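Local coordinates for CmeC (Campylobacter jejuni, PDB 4MT4), which probably forms the trimeric outer membrane channel through which a multidrug efflux system expels its substrates from the cell, at residues N168-E173 / L223-Y228. Numbering follows the deposited sequence.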
loop_
_atom_site.group_PDB
_atom_site.type_symbol
_atom_site.label_atom_id
_atom_site.label_comp_id
_atom_site.label_asym_id
_atom_site.label_seq_id
_atom_site.Cartn_x
_atom_site.Cartn_y
_atom_site.Cartn_z
ATOM N N ASN B 168 -2.509 -7.153 -28.289
ATOM C CA ASN B 168 -1.909 -5.929 -28.799
ATOM C C ASN B 168 -0.402 -6.105 -28.947
ATOM O O ASN B 168 0.201 -5.638 -29.912
ATOM C CB ASN B 168 -2.221 -4.760 -27.866
ATOM C CG ASN B 168 -1.944 -3.407 -28.494
ATOM O OD1 ASN B 168 -2.232 -2.371 -27.896
ATOM N ND2 ASN B 168 -1.398 -3.407 -29.703
ATOM N N ALA B 169 0.196 -6.790 -27.979
ATOM C CA ALA B 169 1.630 -7.036 -27.982
ATOM C C ALA B 169 2.018 -8.030 -29.071
ATOM O O ALA B 169 3.075 -7.905 -29.687
ATOM C CB ALA B 169 2.081 -7.534 -26.622
ATOM N N TYR B 170 1.155 -9.014 -29.308
ATOM C CA TYR B 170 1.378 -9.984 -30.373
ATOM C C TYR B 170 1.326 -9.314 -31.744
ATOM O O TYR B 170 2.159 -9.585 -32.610
ATOM C CB TYR B 170 0.345 -11.112 -30.309
ATOM C CG TYR B 170 0.739 -12.281 -29.433
ATOM C CD1 TYR B 170 1.819 -13.091 -29.767
ATOM C CD2 TYR B 170 0.019 -12.589 -28.286
ATOM C CE1 TYR B 170 2.180 -14.165 -28.972
ATOM C CE2 TYR B 170 0.371 -13.663 -27.487
ATOM C CZ TYR B 170 1.452 -14.447 -27.834
ATOM O OH TYR B 170 1.800 -15.514 -27.036
ATOM N N GLU B 171 0.342 -8.438 -31.926
ATOM C CA GLU B 171 0.141 -7.740 -33.192
ATOM C C GLU B 171 1.317 -6.834 -33.539
ATOM O O GLU B 171 1.777 -6.813 -34.680
ATOM C CB GLU B 171 -1.151 -6.924 -33.147
ATOM C CG GLU B 171 -2.416 -7.763 -33.244
ATOM C CD GLU B 171 -2.624 -8.338 -34.632
ATOM O OE1 GLU B 171 -2.987 -7.567 -35.545
ATOM O OE2 GLU B 171 -2.418 -9.557 -34.809
ATOM N N ASN B 172 1.798 -6.084 -32.552
ATOM C CA ASN B 172 2.941 -5.205 -32.760
ATOM C C ASN B 172 4.223 -5.996 -33.003
ATOM O O ASN B 172 5.084 -5.574 -33.777
ATOM C CB ASN B 172 3.124 -4.265 -31.567
ATOM C CG ASN B 172 2.065 -3.184 -31.510
ATOM O OD1 ASN B 172 1.395 -2.903 -32.502
ATOM N ND2 ASN B 172 1.914 -2.565 -30.344
ATOM N N GLU B 173 4.343 -7.143 -32.344
ATOM C CA GLU B 173 5.505 -8.006 -32.519
ATOM C C GLU B 173 5.532 -8.621 -33.915
ATOM O O GLU B 173 6.587 -8.710 -34.545
ATOM C CB GLU B 173 5.519 -9.112 -31.464
ATOM C CG GLU B 173 6.637 -10.126 -31.651
ATOM C CD GLU B 173 6.520 -11.300 -30.705
ATOM O OE1 GLU B 173 5.688 -11.229 -29.778
ATOM O OE2 GLU B 173 7.253 -12.293 -30.891
ATOM N N LEU B 223 9.849 -8.485 -25.961
ATOM C CA LEU B 223 9.986 -8.257 -24.532
ATOM C C LEU B 223 8.689 -7.720 -23.942
ATOM O O LEU B 223 8.273 -8.124 -22.856
ATOM C CB LEU B 223 11.137 -7.288 -24.261
ATOM C CG LEU B 223 12.022 -7.641 -23.068
ATOM C CD1 LEU B 223 12.391 -9.111 -23.115
ATOM C CD2 LEU B 223 13.271 -6.774 -23.059
ATOM N N ASN B 224 8.055 -6.806 -24.669
ATOM C CA ASN B 224 6.771 -6.253 -24.265
ATOM C C ASN B 224 5.682 -7.319 -24.279
ATOM O O ASN B 224 4.746 -7.283 -23.481
ATOM C CB ASN B 224 6.385 -5.090 -25.182
ATOM C CG ASN B 224 5.038 -4.491 -24.832
ATOM O OD1 ASN B 224 4.931 -3.663 -23.926
ATOM N ND2 ASN B 224 4.003 -4.898 -25.556
ATOM N N LYS B 225 5.820 -8.273 -25.193
ATOM C CA LYS B 225 4.874 -9.372 -25.314
ATOM C C LYS B 225 5.030 -10.346 -24.150
ATOM O O LYS B 225 4.044 -10.837 -23.599
ATOM C CB LYS B 225 5.068 -10.091 -26.652
ATOM C CG LYS B 225 4.023 -11.151 -26.969
ATOM C CD LYS B 225 4.473 -12.545 -26.543
ATOM C CE LYS B 225 5.831 -12.902 -27.128
ATOM N NZ LYS B 225 6.220 -14.307 -26.822
ATOM N N GLU B 226 6.278 -10.622 -23.782
ATOM C CA GLU B 226 6.571 -11.527 -22.678
ATOM C C GLU B 226 6.101 -10.959 -21.344
ATOM O O GLU B 226 5.764 -11.710 -20.428
ATOM C CB GLU B 226 8.068 -11.827 -22.618
ATOM C CG GLU B 226 8.537 -12.831 -23.656
ATOM C CD GLU B 226 8.005 -14.227 -23.392
ATOM O OE1 GLU B 226 7.871 -14.600 -22.207
ATOM O OE2 GLU B 226 7.720 -14.952 -24.369
ATOM N N ASN B 227 6.080 -9.633 -21.241
ATOM C CA ASN B 227 5.651 -8.968 -20.015
ATOM C C ASN B 227 4.164 -9.159 -19.749
ATOM O O ASN B 227 3.747 -9.345 -18.605
ATOM C CB ASN B 227 5.977 -7.475 -20.076
ATOM C CG ASN B 227 5.632 -6.750 -18.787
ATOM O OD1 ASN B 227 6.376 -6.818 -17.808
ATOM N ND2 ASN B 227 4.504 -6.051 -18.781
ATOM N N TYR B 228 3.369 -9.111 -20.813
ATOM C CA TYR B 228 1.925 -9.267 -20.699
ATOM C C TYR B 228 1.522 -10.736 -20.697
ATOM O O TYR B 228 0.443 -11.090 -20.225
ATOM C CB TYR B 228 1.213 -8.523 -21.829
ATOM C CG TYR B 228 1.174 -7.024 -21.632
ATOM C CD1 TYR B 228 0.391 -6.457 -20.634
ATOM C CD2 TYR B 228 1.915 -6.175 -22.444
ATOM C CE1 TYR B 228 0.350 -5.089 -20.448
ATOM C CE2 TYR B 228 1.879 -4.804 -22.266
ATOM C CZ TYR B 228 1.094 -4.268 -21.265
ATOM O OH TYR B 228 1.051 -2.904 -21.081
#
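Helices 129-195 and 201-236 run antiparallel here, their local axes 8.6 Å apart at an angle of 163° between N-to-C directions. At the start of 168-173 the N168 amide hydrogen-bonds N430 of helix 411-445. A169 turns its methyl toward the second helix, where CB lies 3.6 Å from K225 CA and 3.4 Å from N224 ND2. The Y228 ring flanks the same methyl more loosely, and its edge receives N224 ND2 in plane. Next along the helix, the Y170 side chain leaves to one side, but its ring reaches back to lay a face against K225 in a CH-pi contact, K225 CG lying 4.0 Å from the ring centroid and only 10° off its normal. Y250 also stacks with the Y170 ring. The N172 amide bonds both N429 and N430. E173, extended with CG anti to the backbone N (chi1 175°), crosses the K225 chain obliquely, so that OE1 meets its methylenes, closest to K225 CE at 3.1 Å. K225, bent at chi2 and chi3, forms a salt bridge through NZ with E226 OE2 of its own helix (2.9 Å); NZ stays 4.3 Å from E173 OE1, beyond a salt bridge. That buried oxygen has no hydrogen-bonding partner, although the ammonium probably stabilises its negative charge electrostatically. The arrangement is antiparallel helix pairing within the alpha-barrel of an outer membrane factor, consistent with the coiled coil predicted for the second helix.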